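Local coordinates for protein Old Yellow Enzyme (Pichia, PDB 6AGZ) that probably reduces the carbon-carbon double bond of enone compounds asymmetrically, using a bound flavin mononucleotide, at residues P258-E270 and N302-L314. Sequence-based numbering, arbitrary orientation.
Sequences PIAQFGYILSELE and NSWMLQIWKGVVL
E270 OE1 is gripped by two groups: the K310 backbone N-H, with K310 N at 2.8 Å and 161° at the hydrogen, and R278, in a salt bridge. The amide meets the oxygen from above the carboxylate plane. The bond ties helix 258-270 to the turn after helix 303-308, two neighbouring helices on the outside of the TIM barrel. They run nearly parallel, their axes crossing at -26°. K310 lies in the turn that leads from the second helix into barrel strand 313-316. E270 CG stands anti to the backbone N (chi1 -177°), and a bend at chi2 carries the carboxylate to K310. With an alanine here, the K310 amide and R278 would probably lose the acceptor they share, and the turn one of its ties to the helix. L269 CB packs against W309 CZ3 at 3.9 Å. W309 NE1 donates to V312 O, which helps fix the indole over the turn. L266 points into the middle of the interface. Its CD1 touches M305 CB at 3.6 Å, and its CB meets I308 CG2. I308 CD1 lies against G263 O and CA. S267 OG is hydrogen-bonded to H257 N of the second subunit. At the other end, the W304 indole is held between M305 CG on one face and I259 on the opposite one, where I259 CG1 makes a CH-pi contact 4.0 Å from the centroid of the W304 five-membered ring.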
ATOM      1  N   PRO A 258       7.530  -1.663   1.954  1.00 16.61           N
ATOM      2  CA  PRO A 258       6.658  -2.382   2.899  1.00 16.71           C
ATOM      3  C   PRO A 258       5.175  -2.184   2.645  1.00 16.29           C
ATOM      4  O   PRO A 258       4.370  -2.993   3.120  1.00 16.38           O
ATOM      5  CB  PRO A 258       7.073  -1.809   4.262  1.00 17.81           C
ATOM      6  CG  PRO A 258       7.684  -0.479   3.945  1.00 18.78           C
ATOM      7  CD  PRO A 258       8.378  -0.668   2.631  1.00 17.95           C
ATOM      8  N   ILE A 259       4.782  -1.129   1.925  1.00 15.75           N
ATOM      9  CA  ILE A 259       3.372  -0.960   1.585  1.00 14.11           C
ATOM     10  C   ILE A 259       2.909  -2.084   0.668  1.00 15.59           C
ATOM     11  O   ILE A 259       1.761  -2.539   0.754  1.00 17.17           O
ATOM     12  CB  ILE A 259       3.139   0.435   0.968  1.00 13.30           C
ATOM     13  CG1 ILE A 259       3.290   1.516   2.042  1.00 12.66           C
ATOM     14  CG2 ILE A 259       1.769   0.527   0.316  1.00 11.26           C
ATOM     15  CD1 ILE A 259       3.122   2.929   1.524  1.00 10.77           C
ATOM     16  N   ALA A 260       3.793  -2.571  -0.205  1.00 14.89           N
ATOM     17  CA  ALA A 260       3.450  -3.680  -1.090  1.00 13.53           C
ATOM     18  C   ALA A 260       3.459  -5.013  -0.352  1.00 13.93           C
ATOM     19  O   ALA A 260       2.507  -5.793  -0.449  1.00 14.44           O
ATOM     20  CB  ALA A 260       4.418  -3.724  -2.274  1.00 13.18           C
ATOM     21  N   GLN A 261       4.540  -5.293   0.376  1.00 15.93           N
ATOM     22  CA  GLN A 261       4.670  -6.556   1.098  1.00 15.29           C
ATOM     23  C   GLN A 261       3.584  -6.697   2.162  1.00 15.54           C
ATOM     24  O   GLN A 261       2.745  -7.609   2.113  1.00 18.12           O
ATOM     25  CB  GLN A 261       6.066  -6.625   1.723  1.00 14.13           C
ATOM     26  CG  GLN A 261       6.379  -7.888   2.493  1.00 14.69           C
ATOM     27  CD  GLN A 261       6.561  -9.096   1.600  1.00 15.66           C
ATOM     28  OE1 GLN A 261       7.519  -9.177   0.831  1.00 16.43           O
ATOM     29  NE2 GLN A 261       5.650 -10.053   1.711  1.00 17.21           N
ATOM     30  N   PHE A 262       3.579  -5.777   3.127  1.00 15.00           N
ATOM     31  CA  PHE A 262       2.580  -5.817   4.186  1.00 12.20           C
ATOM     32  C   PHE A 262       1.194  -5.467   3.665  1.00 10.76           C
ATOM     33  O   PHE A 262       0.192  -5.885   4.253  1.00 12.18           O
ATOM     34  CB  PHE A 262       2.988  -4.879   5.319  1.00 13.76           C
ATOM     35  CG  PHE A 262       4.274  -5.271   5.988  1.00 16.22           C
ATOM     36  CD1 PHE A 262       4.262  -6.056   7.127  1.00 18.84           C
ATOM     37  CD2 PHE A 262       5.493  -4.869   5.466  1.00 16.11           C
ATOM     38  CE1 PHE A 262       5.444  -6.425   7.742  1.00 18.80           C
ATOM     39  CE2 PHE A 262       6.678  -5.236   6.077  1.00 16.86           C
ATOM     40  CZ  PHE A 262       6.653  -6.014   7.216  1.00 17.05           C
ATOM     41  N   GLY A 263       1.114  -4.699   2.578  1.00 10.78           N
ATOM     42  CA  GLY A 263      -0.166  -4.521   1.911  1.00  8.73           C
ATOM     43  C   GLY A 263      -0.741  -5.839   1.431  1.00 10.87           C
ATOM     44  O   GLY A 263      -1.943  -6.092   1.562  1.00 12.95           O
ATOM     45  N   TYR A 264       0.114  -6.705   0.881  1.00 11.35           N
ATOM     46  CA  TYR A 264      -0.332  -8.036   0.484  1.00 10.16           C
ATOM     47  C   TYR A 264      -0.720  -8.871   1.697  1.00 10.70           C
ATOM     48  O   TYR A 264      -1.717  -9.601   1.655  1.00 10.15           O
ATOM     49  CB  TYR A 264       0.754  -8.742  -0.326  1.00 11.02           C
ATOM     50  CG  TYR A 264       0.531 -10.233  -0.476  1.00 11.58           C
ATOM     51  CD1 TYR A 264      -0.319 -10.735  -1.455  1.00 12.16           C
ATOM     52  CD2 TYR A 264       1.171 -11.140   0.360  1.00 11.55           C
ATOM     53  CE1 TYR A 264      -0.526 -12.096  -1.593  1.00 12.12           C
ATOM     54  CE2 TYR A 264       0.968 -12.500   0.231  1.00 11.42           C
ATOM     55  CZ  TYR A 264       0.121 -12.974  -0.747  1.00 10.92           C
ATOM     56  OH  TYR A 264      -0.080 -14.328  -0.875  1.00 12.60           O
ATOM     57  N   ILE A 265       0.060  -8.793   2.779  1.00 11.97           N
ATOM     58  CA  ILE A 265      -0.292  -9.544   3.985  1.00 11.94           C
ATOM     59  C   ILE A 265      -1.679  -9.142   4.478  1.00 11.28           C
ATOM     60  O   ILE A 265      -2.546  -9.995   4.727  1.00 10.42           O
ATOM     61  CB  ILE A 265       0.776  -9.346   5.076  1.00 13.80           C
ATOM     62  CG1 ILE A 265       2.099  -9.972   4.635  1.00 13.51           C
ATOM     63  CG2 ILE A 265       0.309  -9.946   6.394  1.00 13.65           C
ATOM     64  CD1 ILE A 265       3.239  -9.740   5.598  1.00 14.59           C
ATOM     65  N   LEU A 266      -1.912  -7.834   4.616  1.00 10.50           N
ATOM     66  CA  LEU A 266      -3.216  -7.347   5.057  1.00 14.03           C
ATOM     67  C   LEU A 266      -4.319  -7.764   4.094  1.00 14.30           C
ATOM     68  O   LEU A 266      -5.424  -8.121   4.522  1.00 14.95           O
ATOM     69  CB  LEU A 266      -3.188  -5.827   5.201  1.00 15.21           C
ATOM     70  CG  LEU A 266      -2.372  -5.256   6.358  1.00 15.86           C
ATOM     71  CD1 LEU A 266      -2.341  -3.749   6.259  1.00 17.05           C
ATOM     72  CD2 LEU A 266      -2.957  -5.695   7.690  1.00 17.48           C
ATOM     73  N   SER A 267      -4.040  -7.716   2.788  1.00 14.77           N
ATOM     74  CA  SER A 267      -5.029  -8.150   1.807  1.00 14.63           C
ATOM     75  C   SER A 267      -5.399  -9.613   2.006  1.00 14.96           C
ATOM     76  O   SER A 267      -6.568  -9.991   1.863  1.00 15.62           O
ATOM     77  CB  SER A 267      -4.500  -7.917   0.391  1.00 14.21           C
ATOM     78  OG  SER A 267      -5.447  -8.331  -0.580  1.00 11.54           O
ATOM     79  N   GLU A 268      -4.416 -10.452   2.343  1.00 14.69           N
ATOM     80  CA  GLU A 268      -4.697 -11.869   2.550  1.00 13.89           C
ATOM     81  C   GLU A 268      -5.500 -12.096   3.825  1.00 13.48           C
ATOM     82  O   GLU A 268      -6.422 -12.922   3.845  1.00 14.88           O
ATOM     83  CB  GLU A 268      -3.390 -12.658   2.584  1.00 14.04           C
ATOM     84  CG  GLU A 268      -2.799 -12.897   1.209  1.00 14.69           C
ATOM     85  CD  GLU A 268      -3.664 -13.812   0.369  1.00 16.29           C
ATOM     86  OE1 GLU A 268      -3.736 -15.017   0.687  1.00 16.68           O
ATOM     87  OE2 GLU A 268      -4.286 -13.326  -0.601  1.00 16.35           O
ATOM     88  N   LEU A 269      -5.168 -11.372   4.899  1.00 12.43           N
ATOM     89  CA  LEU A 269      -5.957 -11.489   6.122  1.00 13.06           C
ATOM     90  C   LEU A 269      -7.399 -11.046   5.890  1.00 14.43           C
ATOM     91  O   LEU A 269      -8.344 -11.697   6.357  1.00 15.26           O
ATOM     92  CB  LEU A 269      -5.311 -10.675   7.242  1.00 13.07           C
ATOM     93  CG  LEU A 269      -3.885 -11.081   7.625  1.00 12.84           C
ATOM     94  CD1 LEU A 269      -3.347 -10.180   8.727  1.00 13.15           C
ATOM     95  CD2 LEU A 269      -3.835 -12.543   8.045  1.00 12.51           C
ATOM     96  N   GLU A 270      -7.587  -9.946   5.155  1.00 16.07           N
ATOM     97  CA  GLU A 270      -8.934  -9.490   4.834  1.00 17.03           C
ATOM     98  C   GLU A 270      -9.660 -10.476   3.926  1.00 16.50           C
ATOM     99  O   GLU A 270     -10.886 -10.600   4.010  1.00 16.79           O
ATOM    100  CB  GLU A 270      -8.883  -8.107   4.184  1.00 16.48           C
ATOM    101  CG  GLU A 270     -10.249  -7.511   3.871  1.00 17.11           C
ATOM    102  CD  GLU A 270     -11.058  -7.217   5.120  1.00 17.67           C
ATOM    103  OE1 GLU A 270     -10.448  -6.933   6.173  1.00 16.91           O
ATOM    104  OE2 GLU A 270     -12.305  -7.270   5.052  1.00 17.52           O
ATOM    105  N   ASN A 302      -0.056   5.073   8.738  1.00 18.87           N
ATOM    106  CA  ASN A 302      -0.698   3.763   8.709  1.00 18.95           C
ATOM    107  C   ASN A 302      -2.075   3.775   8.055  1.00 18.53           C
ATOM    108  O   ASN A 302      -2.748   2.738   8.053  1.00 18.01           O
ATOM    109  CB  ASN A 302      -0.820   3.203  10.129  1.00 20.10           C
ATOM    110  CG  ASN A 302       0.497   2.683  10.669  1.00 21.35           C
ATOM    111  OD1 ASN A 302       1.412   2.369   9.908  1.00 22.62           O
ATOM    112  ND2 ASN A 302       0.596   2.580  11.990  1.00 21.03           N
ATOM    113  N   SER A 303      -2.502   4.912   7.494  1.00 18.48           N
ATOM    114  CA  SER A 303      -3.849   5.012   6.936  1.00 20.43           C
ATOM    115  C   SER A 303      -4.121   3.914   5.918  1.00 19.17           C
ATOM    116  O   SER A 303      -5.185   3.281   5.943  1.00 17.12           O
ATOM    117  CB  SER A 303      -4.052   6.388   6.299  1.00 23.64           C
ATOM    118  OG  SER A 303      -3.091   6.625   5.286  1.00 25.84           O
ATOM    119  N   TRP A 304      -3.157   3.654   5.028  1.00 19.55           N
ATOM    120  CA  TRP A 304      -3.348   2.635   4.001  1.00 17.12           C
ATOM    121  C   TRP A 304      -3.668   1.281   4.619  1.00 16.68           C
ATOM    122  O   TRP A 304      -4.498   0.533   4.090  1.00 17.00           O
ATOM    123  CB  TRP A 304      -2.106   2.539   3.115  1.00 16.86           C
ATOM    124  CG  TRP A 304      -0.847   2.223   3.866  1.00 17.14           C
ATOM    125  CD1 TRP A 304       0.009   3.116   4.439  1.00 18.36           C
ATOM    126  CD2 TRP A 304      -0.300   0.922   4.120  1.00 15.90           C
ATOM    127  NE1 TRP A 304       1.053   2.454   5.038  1.00 17.81           N
ATOM    128  CE2 TRP A 304       0.888   1.107   4.855  1.00 17.39           C
ATOM    129  CE3 TRP A 304      -0.699  -0.378   3.798  1.00 15.21           C
ATOM    130  CZ2 TRP A 304       1.682   0.039   5.273  1.00 17.68           C
ATOM    131  CZ3 TRP A 304       0.090  -1.438   4.215  1.00 16.34           C
ATOM    132  CH2 TRP A 304       1.266  -1.222   4.944  1.00 16.93           C
ATOM    133  N   MET A 305      -3.029   0.955   5.746  1.00 15.89           N
ATOM    134  CA  MET A 305      -3.345  -0.292   6.433  1.00 15.49           C
ATOM    135  C   MET A 305      -4.833  -0.370   6.745  1.00 17.23           C
ATOM    136  O   MET A 305      -5.499  -1.364   6.427  1.00 16.30           O
ATOM    137  CB  MET A 305      -2.514  -0.417   7.711  1.00 15.02           C
ATOM    138  CG  MET A 305      -1.017  -0.277   7.486  1.00 15.70           C
ATOM    139  SD  MET A 305      -0.018  -0.621   8.950  1.00 15.96           S
ATOM    140  CE  MET A 305      -0.099  -2.409   8.998  1.00 16.61           C
ATOM    141  N   LEU A 306      -5.383   0.700   7.324  1.00 18.01           N
ATOM    142  CA  LEU A 306      -6.801   0.711   7.660  1.00 18.21           C
ATOM    143  C   LEU A 306      -7.681   0.674   6.419  1.00 19.05           C
ATOM    144  O   LEU A 306      -8.858   0.312   6.520  1.00 19.52           O
ATOM    145  CB  LEU A 306      -7.138   1.940   8.508  1.00 18.39           C
ATOM    146  CG  LEU A 306      -6.639   2.051   9.957  1.00 19.89           C
ATOM    147  CD1 LEU A 306      -7.813   2.297  10.894  1.00 20.88           C
ATOM    148  CD2 LEU A 306      -5.839   0.838  10.421  1.00 18.01           C
ATOM    149  N   GLN A 307      -7.137   1.034   5.251  1.00 18.86           N
ATOM    150  CA  GLN A 307      -7.895   0.881   4.015  1.00 18.75           C
ATOM    151  C   GLN A 307      -8.130  -0.584   3.682  1.00 17.69           C
ATOM    152  O   GLN A 307      -9.179  -0.933   3.129  1.00 16.50           O
ATOM    153  CB  GLN A 307      -7.171   1.560   2.851  1.00 19.78           C
ATOM    154  CG  GLN A 307      -7.337   3.066   2.783  1.00 20.73           C
ATOM    155  CD  GLN A 307      -6.921   3.627   1.435  1.00 19.85           C
ATOM    156  OE1 GLN A 307      -6.130   4.566   1.356  1.00 18.96           O
ATOM    157  NE2 GLN A 307      -7.456   3.049   0.365  1.00 17.89           N
ATOM    158  N   ILE A 308      -7.175  -1.454   4.012  1.00 15.07           N
ATOM    159  CA  ILE A 308      -7.226  -2.843   3.572  1.00 14.66           C
ATOM    160  C   ILE A 308      -7.950  -3.688   4.610  1.00 16.03           C
ATOM    161  O   ILE A 308      -8.938  -4.362   4.300  1.00 16.09           O
ATOM    162  CB  ILE A 308      -5.812  -3.388   3.304  1.00 13.02           C
ATOM    163  CG1 ILE A 308      -5.072  -2.474   2.326  1.00 11.71           C
ATOM    164  CG2 ILE A 308      -5.891  -4.798   2.754  1.00 11.63           C
ATOM    165  CD1 ILE A 308      -3.610  -2.819   2.151  1.00 13.97           C
ATOM    166  N   TRP A 309      -7.462  -3.659   5.847  1.00 15.60           N
ATOM    167  CA  TRP A 309      -8.062  -4.437   6.923  1.00 15.93           C
ATOM    168  C   TRP A 309      -9.303  -3.721   7.441  1.00 17.57           C
ATOM    169  O   TRP A 309      -9.235  -2.548   7.827  1.00 17.43           O
ATOM    170  CB  TRP A 309      -7.048  -4.658   8.042  1.00 15.42           C
ATOM    171  CG  TRP A 309      -7.631  -5.326   9.236  1.00 16.01           C
ATOM    172  CD1 TRP A 309      -7.922  -4.749  10.435  1.00 15.71           C
ATOM    173  CD2 TRP A 309      -8.013  -6.703   9.349  1.00 16.05           C
ATOM    174  NE1 TRP A 309      -8.454  -5.680  11.292  1.00 16.26           N
ATOM    175  CE2 TRP A 309      -8.522  -6.887  10.649  1.00 15.71           C
ATOM    176  CE3 TRP A 309      -7.969  -7.796   8.479  1.00 15.19           C
ATOM    177  CZ2 TRP A 309      -8.983  -8.121  11.101  1.00 15.58           C
ATOM    178  CZ3 TRP A 309      -8.430  -9.020   8.929  1.00 13.58           C
ATOM    179  CH2 TRP A 309      -8.929  -9.173  10.228  1.00 14.75           C
ATOM    180  N   LYS A 310     -10.435  -4.426   7.451  1.00 18.67           N
ATOM    181  CA  LYS A 310     -11.715  -3.841   7.824  1.00 20.58           C
ATOM    182  C   LYS A 310     -12.159  -4.198   9.238  1.00 21.33           C
ATOM    183  O   LYS A 310     -13.157  -3.645   9.711  1.00 21.93           O
ATOM    184  CB  LYS A 310     -12.805  -4.278   6.837  1.00 21.09           C
ATOM    185  CG  LYS A 310     -12.500  -3.954   5.384  1.00 20.57           C
ATOM    186  CD  LYS A 310     -12.452  -2.455   5.148  1.00 22.01           C
ATOM    187  CE  LYS A 310     -12.331  -2.140   3.665  1.00 24.14           C
ATOM    188  NZ  LYS A 310     -12.363  -0.675   3.409  1.00 25.09           N
ATOM    189  N   GLY A 311     -11.452  -5.092   9.919  1.00 20.06           N
ATOM    190  CA  GLY A 311     -11.839  -5.546  11.236  1.00 17.86           C
ATOM    191  C   GLY A 311     -11.272  -4.681  12.342  1.00 16.58           C
ATOM    192  O   GLY A 311     -10.822  -3.554  12.122  1.00 15.02           O
ATOM    193  N   VAL A 312     -11.303  -5.228  13.559  1.00 17.82           N
ATOM    194  CA  VAL A 312     -10.748  -4.526  14.708  1.00 17.13           C
ATOM    195  C   VAL A 312      -9.255  -4.331  14.502  1.00 16.09           C
ATOM    196  O   VAL A 312      -8.533  -5.265  14.131  1.00 15.68           O
ATOM    197  CB  VAL A 312     -11.042  -5.301  16.001  1.00 17.21           C
ATOM    198  CG1 VAL A 312     -10.370  -4.629  17.191  1.00 16.65           C
ATOM    199  CG2 VAL A 312     -12.542  -5.416  16.224  1.00 17.27           C
ATOM    200  N   VAL A 313      -8.784  -3.108  14.734  1.00 15.75           N
ATOM    201  CA  VAL A 313      -7.373  -2.773  14.601  1.00 16.37           C
ATOM    202  C   VAL A 313      -6.905  -2.136  15.902  1.00 17.24           C
ATOM    203  O   VAL A 313      -7.546  -1.211  16.412  1.00 17.04           O
ATOM    204  CB  VAL A 313      -7.110  -1.840  13.400  1.00 17.68           C
ATOM    205  CG1 VAL A 313      -7.995  -0.599  13.462  1.00 18.32           C
ATOM    206  CG2 VAL A 313      -5.640  -1.455  13.338  1.00 17.66           C
ATOM    207  N   LEU A 314      -5.807  -2.647  16.447  1.00 17.11           N
ATOM    208  CA  LEU A 314      -5.192  -2.095  17.648  1.00 17.33           C
ATOM    209  C   LEU A 314      -4.015  -1.227  17.229  1.00 15.97           C
ATOM    210  O   LEU A 314      -3.066  -1.724  16.625  1.00 15.57           O
ATOM    211  CB  LEU A 314      -4.730  -3.209  18.586  1.00 17.49           C
ATOM    212  CG  LEU A 314      -3.734  -2.810  19.677  1.00 17.63           C
ATOM    213  CD1 LEU A 314      -4.340  -1.778  20.617  1.00 17.00           C
ATOM    214  CD2 LEU A 314      -3.261  -4.034  20.447  1.00 16.80           C
TER